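Local coordinates for methanol--corrinoid protein co-methyltransferase (Methanosarcina barkeri, PDB 2I2X) that transfers the methyl group of methanol to the cob(I)amide cofactor of its partner corrinoid protein MtaC, using a zinc site, in methanogenesis from methanol, at residues Ala154-Ser165 against Ile199-Thr210. Numbering follows the deposited sequence.
With ZN (zinc ion), chain Q; K (potassium ion), chain S.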
ATOM      1  N   ALA A 154      14.735  -5.194 -25.850  1.00 17.19           N
ATOM      2  CA  ALA A 154      15.237  -6.558 -25.725  1.00 16.77           C
ATOM      3  C   ALA A 154      16.738  -6.596 -25.900  1.00 16.93           C
ATOM      4  O   ALA A 154      17.392  -7.497 -25.427  1.00 17.32           O
ATOM      5  CB  ALA A 154      14.573  -7.449 -26.724  1.00 16.55           C
ATOM      6  N   GLU A 155      17.284  -5.605 -26.584  1.00 17.40           N
ATOM      7  CA  GLU A 155      18.710  -5.568 -26.839  1.00 17.97           C
ATOM      8  C   GLU A 155      19.443  -4.851 -25.735  1.00 17.61           C
ATOM      9  O   GLU A 155      20.668  -4.876 -25.699  1.00 18.46           O
ATOM     10  CB  GLU A 155      18.998  -4.909 -28.192  1.00 18.20           C
ATOM     11  CG  GLU A 155      19.067  -5.943 -29.311  1.00 21.27           C
ATOM     12  CD  GLU A 155      18.993  -5.361 -30.734  1.00 25.24           C
ATOM     13  OE1 GLU A 155      19.132  -4.127 -30.951  1.00 26.25           O
ATOM     14  OE2 GLU A 155      18.791  -6.175 -31.652  1.00 26.75           O
ATOM     15  N   ASN A 156      18.694  -4.238 -24.819  1.00 16.77           N
ATOM     16  CA  ASN A 156      19.263  -3.335 -23.835  1.00 15.32           C
ATOM     17  C   ASN A 156      18.916  -3.636 -22.390  1.00 14.65           C
ATOM     18  O   ASN A 156      18.993  -2.755 -21.543  1.00 14.42           O
ATOM     19  CB  ASN A 156      18.870  -1.909 -24.197  1.00 15.49           C
ATOM     20  CG  ASN A 156      19.679  -1.371 -25.370  1.00 16.92           C
ATOM     21  OD1 ASN A 156      19.219  -1.361 -26.518  1.00 16.30           O
ATOM     22  ND2 ASN A 156      20.904  -0.939 -25.086  1.00 18.88           N
ATOM     23  N   GLY A 157      18.527  -4.872 -22.105  1.00 13.74           N
ATOM     24  CA  GLY A 157      18.333  -5.303 -20.723  1.00 13.69           C
ATOM     25  C   GLY A 157      16.991  -5.924 -20.335  1.00 13.98           C
ATOM     26  O   GLY A 157      16.905  -6.582 -19.283  1.00 13.44           O
ATOM     27  N   ALA A 158      15.952  -5.727 -21.161  1.00 13.06           N
ATOM     28  CA  ALA A 158      14.676  -6.385 -20.895  1.00 12.95           C
ATOM     29  C   ALA A 158      14.781  -7.887 -21.120  1.00 12.93           C
ATOM     30  O   ALA A 158      15.326  -8.337 -22.123  1.00 12.38           O
ATOM     31  CB  ALA A 158      13.537  -5.769 -21.690  1.00 12.51           C
ATOM     32  N   ASP A 159      14.286  -8.645 -20.139  1.00 13.34           N
ATOM     33  CA  ASP A 159      14.333 -10.100 -20.131  1.00 13.09           C
ATOM     34  C   ASP A 159      13.015 -10.683 -20.650  1.00 13.20           C
ATOM     35  O   ASP A 159      13.005 -11.685 -21.371  1.00 14.04           O
ATOM     36  CB  ASP A 159      14.577 -10.588 -18.701  1.00 13.40           C
ATOM     37  CG  ASP A 159      15.937 -10.169 -18.151  1.00 14.49           C
ATOM     38  OD1 ASP A 159      15.976  -9.476 -17.114  1.00 16.82           O
ATOM     39  OD2 ASP A 159      16.979 -10.533 -18.735  1.00 16.24           O
ATOM     40  N   LEU A 160      11.899 -10.060 -20.284  1.00 12.72           N
ATOM     41  CA  LEU A 160      10.577 -10.535 -20.703  1.00 12.29           C
ATOM     42  C   LEU A 160       9.916  -9.434 -21.500  1.00 12.35           C
ATOM     43  O   LEU A 160      10.082  -8.243 -21.192  1.00 13.57           O
ATOM     44  CB  LEU A 160       9.713 -10.942 -19.498  1.00 11.66           C
ATOM     45  CG  LEU A 160      10.418 -11.772 -18.397  1.00 11.90           C
ATOM     46  CD1 LEU A 160       9.677 -11.703 -17.067  1.00 11.30           C
ATOM     47  CD2 LEU A 160      10.655 -13.214 -18.746  1.00 10.19           C
ATOM     48  N   LEU A 161       9.168  -9.815 -22.526  1.00 11.31           N
ATOM     49  CA  LEU A 161       8.513  -8.848 -23.396  1.00 11.00           C
ATOM     50  C   LEU A 161       7.007  -9.054 -23.371  1.00 10.41           C
ATOM     51  O   LEU A 161       6.544 -10.182 -23.504  1.00 10.75           O
ATOM     52  CB  LEU A 161       9.032  -8.990 -24.838  1.00 10.52           C
ATOM     53  CG  LEU A 161      10.546  -8.934 -25.077  1.00 11.83           C
ATOM     54  CD1 LEU A 161      10.873  -9.166 -26.545  1.00 13.53           C
ATOM     55  CD2 LEU A 161      11.140  -7.604 -24.598  1.00 11.74           C
ATOM     56  N   SER A 162       6.250  -7.974 -23.218  1.00  9.57           N
ATOM     57  CA  SER A 162       4.807  -8.039 -23.116  1.00  9.40           C
ATOM     58  C   SER A 162       4.223  -6.780 -23.733  1.00  9.35           C
ATOM     59  O   SER A 162       4.957  -5.810 -24.000  1.00  9.14           O
ATOM     60  CB  SER A 162       4.407  -8.053 -21.646  1.00  9.85           C
ATOM     61  OG  SER A 162       4.422  -9.354 -21.092  1.00 12.17           O
ATOM     62  N   VAL A 163       2.906  -6.791 -23.934  1.00  8.30           N
ATOM     63  CA  VAL A 163       2.150  -5.606 -24.332  1.00  8.11           C
ATOM     64  C   VAL A 163       0.742  -5.857 -23.854  1.00  8.38           C
ATOM     65  O   VAL A 163       0.346  -7.002 -23.709  1.00  7.58           O
ATOM     66  CB  VAL A 163       2.127  -5.377 -25.898  1.00  8.37           C
ATOM     67  CG1 VAL A 163       1.773  -6.634 -26.643  1.00  5.71           C
ATOM     68  CG2 VAL A 163       1.127  -4.271 -26.281  1.00  6.81           C
ATOM     69  N   GLU A 164      -0.003  -4.795 -23.611  1.00  8.88           N
ATOM     70  CA  GLU A 164      -1.444  -4.904 -23.432  1.00 10.80           C
ATOM     71  C   GLU A 164      -2.092  -4.425 -24.728  1.00 10.56           C
ATOM     72  O   GLU A 164      -2.307  -3.228 -24.903  1.00 10.67           O
ATOM     73  CB  GLU A 164      -1.907  -4.002 -22.295  1.00 10.47           C
ATOM     74  CG  GLU A 164      -0.908  -3.909 -21.202  1.00 15.30           C
ATOM     75  CD  GLU A 164      -1.544  -3.820 -19.836  1.00 20.53           C
ATOM     76  OE1 GLU A 164      -2.772  -3.705 -19.736  1.00 22.34           O
ATOM     77  OE2 GLU A 164      -0.811  -3.854 -18.831  1.00 24.60           O
ATOM     78  N   SER A 165      -2.379  -5.341 -25.641  1.00 10.66           N
ATOM     79  CA  SER A 165      -2.765  -4.926 -26.996  1.00 11.22           C
ATOM     80  C   SER A 165      -4.250  -4.568 -27.173  1.00 11.77           C
ATOM     81  O   SER A 165      -5.088  -5.005 -26.398  1.00 12.30           O
ATOM     82  CB  SER A 165      -2.258  -5.902 -28.055  1.00 10.49           C
ATOM     83  OG  SER A 165      -2.743  -7.209 -27.865  1.00 11.29           O
ATOM     84  N   ILE A 199       0.620  -9.679 -34.138  1.00 12.95           N
ATOM     85  CA  ILE A 199       1.656  -9.102 -33.286  1.00 12.02           C
ATOM     86  C   ILE A 199       2.539 -10.133 -32.573  1.00 11.59           C
ATOM     87  O   ILE A 199       3.763  -9.962 -32.504  1.00 10.87           O
ATOM     88  CB  ILE A 199       1.048  -8.086 -32.316  1.00 12.06           C
ATOM     89  CG1 ILE A 199       0.052  -8.775 -31.379  1.00 11.60           C
ATOM     90  CG2 ILE A 199       0.353  -6.981 -33.117  1.00 10.60           C
ATOM     91  CD1 ILE A 199      -0.486  -7.871 -30.322  1.00 15.25           C
ATOM     92  N   TRP A 200       1.940 -11.218 -32.085  1.00 11.27           N
ATOM     93  CA  TRP A 200       2.727 -12.194 -31.327  1.00 11.53           C
ATOM     94  C   TRP A 200       3.682 -13.043 -32.175  1.00 12.20           C
ATOM     95  O   TRP A 200       4.695 -13.527 -31.682  1.00 12.64           O
ATOM     96  CB  TRP A 200       1.855 -12.999 -30.346  1.00 11.38           C
ATOM     97  CG  TRP A 200       1.534 -12.102 -29.143  1.00 10.87           C
ATOM     98  CD1 TRP A 200       0.362 -11.410 -28.906  1.00  9.74           C
ATOM     99  CD2 TRP A 200       2.440 -11.733 -28.089  1.00  7.20           C
ATOM    100  NE1 TRP A 200       0.490 -10.652 -27.764  1.00 10.54           N
ATOM    101  CE2 TRP A 200       1.750 -10.831 -27.244  1.00  8.38           C
ATOM    102  CE3 TRP A 200       3.754 -12.098 -27.766  1.00  6.76           C
ATOM    103  CZ2 TRP A 200       2.334 -10.289 -26.089  1.00  7.43           C
ATOM    104  CZ3 TRP A 200       4.341 -11.560 -26.601  1.00  6.75           C
ATOM    105  CH2 TRP A 200       3.627 -10.667 -25.785  1.00  6.80           C
ATOM    106  N   THR A 201       3.374 -13.183 -33.467  1.00 12.26           N
ATOM    107  CA  THR A 201       4.269 -13.829 -34.388  1.00 10.99           C
ATOM    108  C   THR A 201       5.508 -12.974 -34.526  1.00 11.22           C
ATOM    109  O   THR A 201       6.627 -13.460 -34.425  1.00 11.96           O
ATOM    110  CB  THR A 201       3.574 -13.996 -35.739  1.00 11.57           C
ATOM    111  OG1 THR A 201       2.449 -14.876 -35.558  1.00 11.67           O
ATOM    112  CG2 THR A 201       4.553 -14.555 -36.815  1.00  7.68           C
ATOM    113  N   ASP A 202       5.316 -11.689 -34.746  1.00 11.05           N
ATOM    114  CA  ASP A 202       6.438 -10.797 -34.827  1.00 11.42           C
ATOM    115  C   ASP A 202       7.180 -10.656 -33.498  1.00 12.21           C
ATOM    116  O   ASP A 202       8.425 -10.671 -33.501  1.00 12.53           O
ATOM    117  CB  ASP A 202       5.980  -9.444 -35.314  1.00 11.95           C
ATOM    118  CG  ASP A 202       5.541  -9.462 -36.756  1.00 13.03           C
ATOM    119  OD1 ASP A 202       5.987 -10.352 -37.536  1.00 16.92           O
ATOM    120  OD2 ASP A 202       4.732  -8.579 -37.106  1.00 13.03           O
ATOM    121  N   ILE A 203       6.445 -10.536 -32.374  1.00 12.22           N
ATOM    122  CA  ILE A 203       7.099 -10.362 -31.054  1.00 11.88           C
ATOM    123  C   ILE A 203       8.023 -11.535 -30.738  1.00 12.31           C
ATOM    124  O   ILE A 203       9.167 -11.332 -30.365  1.00 11.47           O
ATOM    125  CB  ILE A 203       6.127 -10.086 -29.891  1.00 10.83           C
ATOM    126  CG1 ILE A 203       5.513  -8.693 -30.052  1.00 10.76           C
ATOM    127  CG2 ILE A 203       6.881 -10.144 -28.580  1.00 10.09           C
ATOM    128  CD1 ILE A 203       4.101  -8.516 -29.486  1.00  6.26           C
ATOM    129  N   SER A 204       7.527 -12.749 -30.942  1.00 13.86           N
ATOM    130  CA  SER A 204       8.298 -13.974 -30.715  1.00 15.79           C
ATOM    131  C   SER A 204       9.562 -14.083 -31.587  1.00 16.59           C
ATOM    132  O   SER A 204      10.649 -14.419 -31.100  1.00 15.81           O
ATOM    133  CB  SER A 204       7.398 -15.172 -30.944  1.00 15.80           C
ATOM    134  OG  SER A 204       6.322 -15.155 -30.012  1.00 18.12           O
ATOM    135  N   LYS A 205       9.406 -13.780 -32.877  1.00 18.01           N
ATOM    136  CA  LYS A 205      10.536 -13.664 -33.803  1.00 19.06           C
ATOM    137  C   LYS A 205      11.656 -12.770 -33.193  1.00 18.85           C
ATOM    138  O   LYS A 205      12.854 -13.126 -33.192  1.00 18.59           O
ATOM    139  CB  LYS A 205      10.017 -13.074 -35.104  1.00 19.39           C
ATOM    140  CG  LYS A 205      10.599 -13.667 -36.324  1.00 23.17           C
ATOM    141  CD  LYS A 205       9.495 -13.983 -37.347  1.00 28.22           C
ATOM    142  CE  LYS A 205       9.180 -12.798 -38.287  1.00 31.95           C
ATOM    143  NZ  LYS A 205       8.256 -13.236 -39.397  1.00 33.11           N
ATOM    144  N   ILE A 206      11.258 -11.626 -32.657  1.00 18.47           N
ATOM    145  CA  ILE A 206      12.207 -10.711 -32.030  1.00 18.92           C
ATOM    146  C   ILE A 206      12.849 -11.283 -30.763  1.00 19.63           C
ATOM    147  O   ILE A 206      14.065 -11.149 -30.554  1.00 19.87           O
ATOM    148  CB  ILE A 206      11.554  -9.353 -31.756  1.00 18.97           C
ATOM    149  CG1 ILE A 206      11.346  -8.613 -33.090  1.00 16.86           C
ATOM    150  CG2 ILE A 206      12.392  -8.517 -30.769  1.00 18.11           C
ATOM    151  CD1 ILE A 206      10.268  -7.547 -33.036  1.00 15.28           C
ATOM    152  N   ALA A 207      12.043 -11.944 -29.943  1.00 20.07           N
ATOM    153  CA  ALA A 207      12.537 -12.582 -28.731  1.00 21.03           C
ATOM    154  C   ALA A 207      13.613 -13.638 -29.068  1.00 21.88           C
ATOM    155  O   ALA A 207      14.691 -13.706 -28.445  1.00 21.71           O
ATOM    156  CB  ALA A 207      11.366 -13.203 -27.943  1.00 20.37           C
ATOM    157  N   LYS A 208      13.309 -14.454 -30.067  1.00 22.65           N
ATOM    158  CA  LYS A 208      14.215 -15.479 -30.497  1.00 23.68           C
ATOM    159  C   LYS A 208      15.530 -14.835 -30.964  1.00 23.45           C
ATOM    160  O   LYS A 208      16.614 -15.254 -30.539  1.00 23.28           O
ATOM    161  CB  LYS A 208      13.553 -16.316 -31.594  1.00 24.21           C
ATOM    162  CG  LYS A 208      14.290 -17.601 -31.960  1.00 26.66           C
ATOM    163  CD  LYS A 208      13.827 -18.090 -33.343  1.00 30.27           C
ATOM    164  CE  LYS A 208      14.726 -19.187 -33.892  1.00 31.79           C
ATOM    165  NZ  LYS A 208      14.002 -20.021 -34.899  1.00 34.20           N
ATOM    166  N   LYS A 209      15.422 -13.796 -31.794  1.00 23.38           N
ATOM    167  CA  LYS A 209      16.596 -13.146 -32.387  1.00 23.58           C
ATOM    168  C   LYS A 209      17.499 -12.513 -31.335  1.00 22.58           C
ATOM    169  O   LYS A 209      18.724 -12.549 -31.454  1.00 23.08           O
ATOM    170  CB  LYS A 209      16.163 -12.101 -33.418  1.00 24.67           C
ATOM    171  CG  LYS A 209      17.301 -11.433 -34.205  1.00 27.27           C
ATOM    172  CD  LYS A 209      16.839 -10.078 -34.785  1.00 31.12           C
ATOM    173  CE  LYS A 209      17.987  -9.303 -35.465  1.00 32.15           C
ATOM    174  NZ  LYS A 209      17.498  -8.015 -36.115  1.00 33.15           N
ATOM    175  N   THR A 210      16.891 -11.963 -30.295  1.00 21.22           N
ATOM    176  CA  THR A 210      17.627 -11.272 -29.233  1.00 19.98           C
ATOM    177  C   THR A 210      17.910 -12.136 -28.004  1.00 19.30           C
ATOM    178  O   THR A 210      18.530 -11.674 -27.060  1.00 19.48           O
ATOM    179  CB  THR A 210      16.833 -10.055 -28.762  1.00 20.30           C
ATOM    180  OG1 THR A 210      15.537 -10.494 -28.305  1.00 20.54           O
ATOM    181  CG2 THR A 210      16.666  -9.029 -29.911  1.00 18.93           C
TER
HETATM  182 ZN    ZN Q 501      -3.561  -3.995 -17.787  1.00 20.92          ZN
HETATM  183  K     K S 511      -1.296  -2.470 -16.901  0.70 23.46           K
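Val163 presses CG1 into a hollow between Trp200 and Ile203: it lies 3.7 Å from CZ2 of Trp200 and 4.1 Å from CD1 of Ile203. Its chi1 of 48° sets CG1 between the backbone N and the carbonyl carbon, directed at the helix. Ile203 CD1 itself sits 3.8 Å above the Trp200 plane, over the centre of the ring, so one face of the indole is covered from within its own helix. The indole meets the strand by its edge, with CH2 3.7 Å from the Leu161 carbonyl O, which is in the ring plane. Further along, Leu161 CD1 lies 4.3 Å from Ala207 CB, while its CB faces Ile203 CG2 more loosely. Strand 160-163 belongs to the parallel sheet of the TIM barrel, and helix 181-210 runs back along its outer side; the axes of the strand and of the 199-210 part approach to 9.9 Å and run nearly antiparallel, at 163°. At one end Ile199 CD1 nudges Ser165, 3.4 Å from OG, a hydroxyl that shares Asp217 with Trp200 NE1, so one carboxylate oxygen ties both segments. At the other, Ala154 CB rests on Thr210 OG1, which also bonds to Ile206 O from the face opposite to Thr210 N. Glu164, next after Val163, points away from the helix, and its carboxylate bridges the two metals: OE1 binds zinc together with Cys220 and Cys269, and OE2 binds potassium 2.4 Å away.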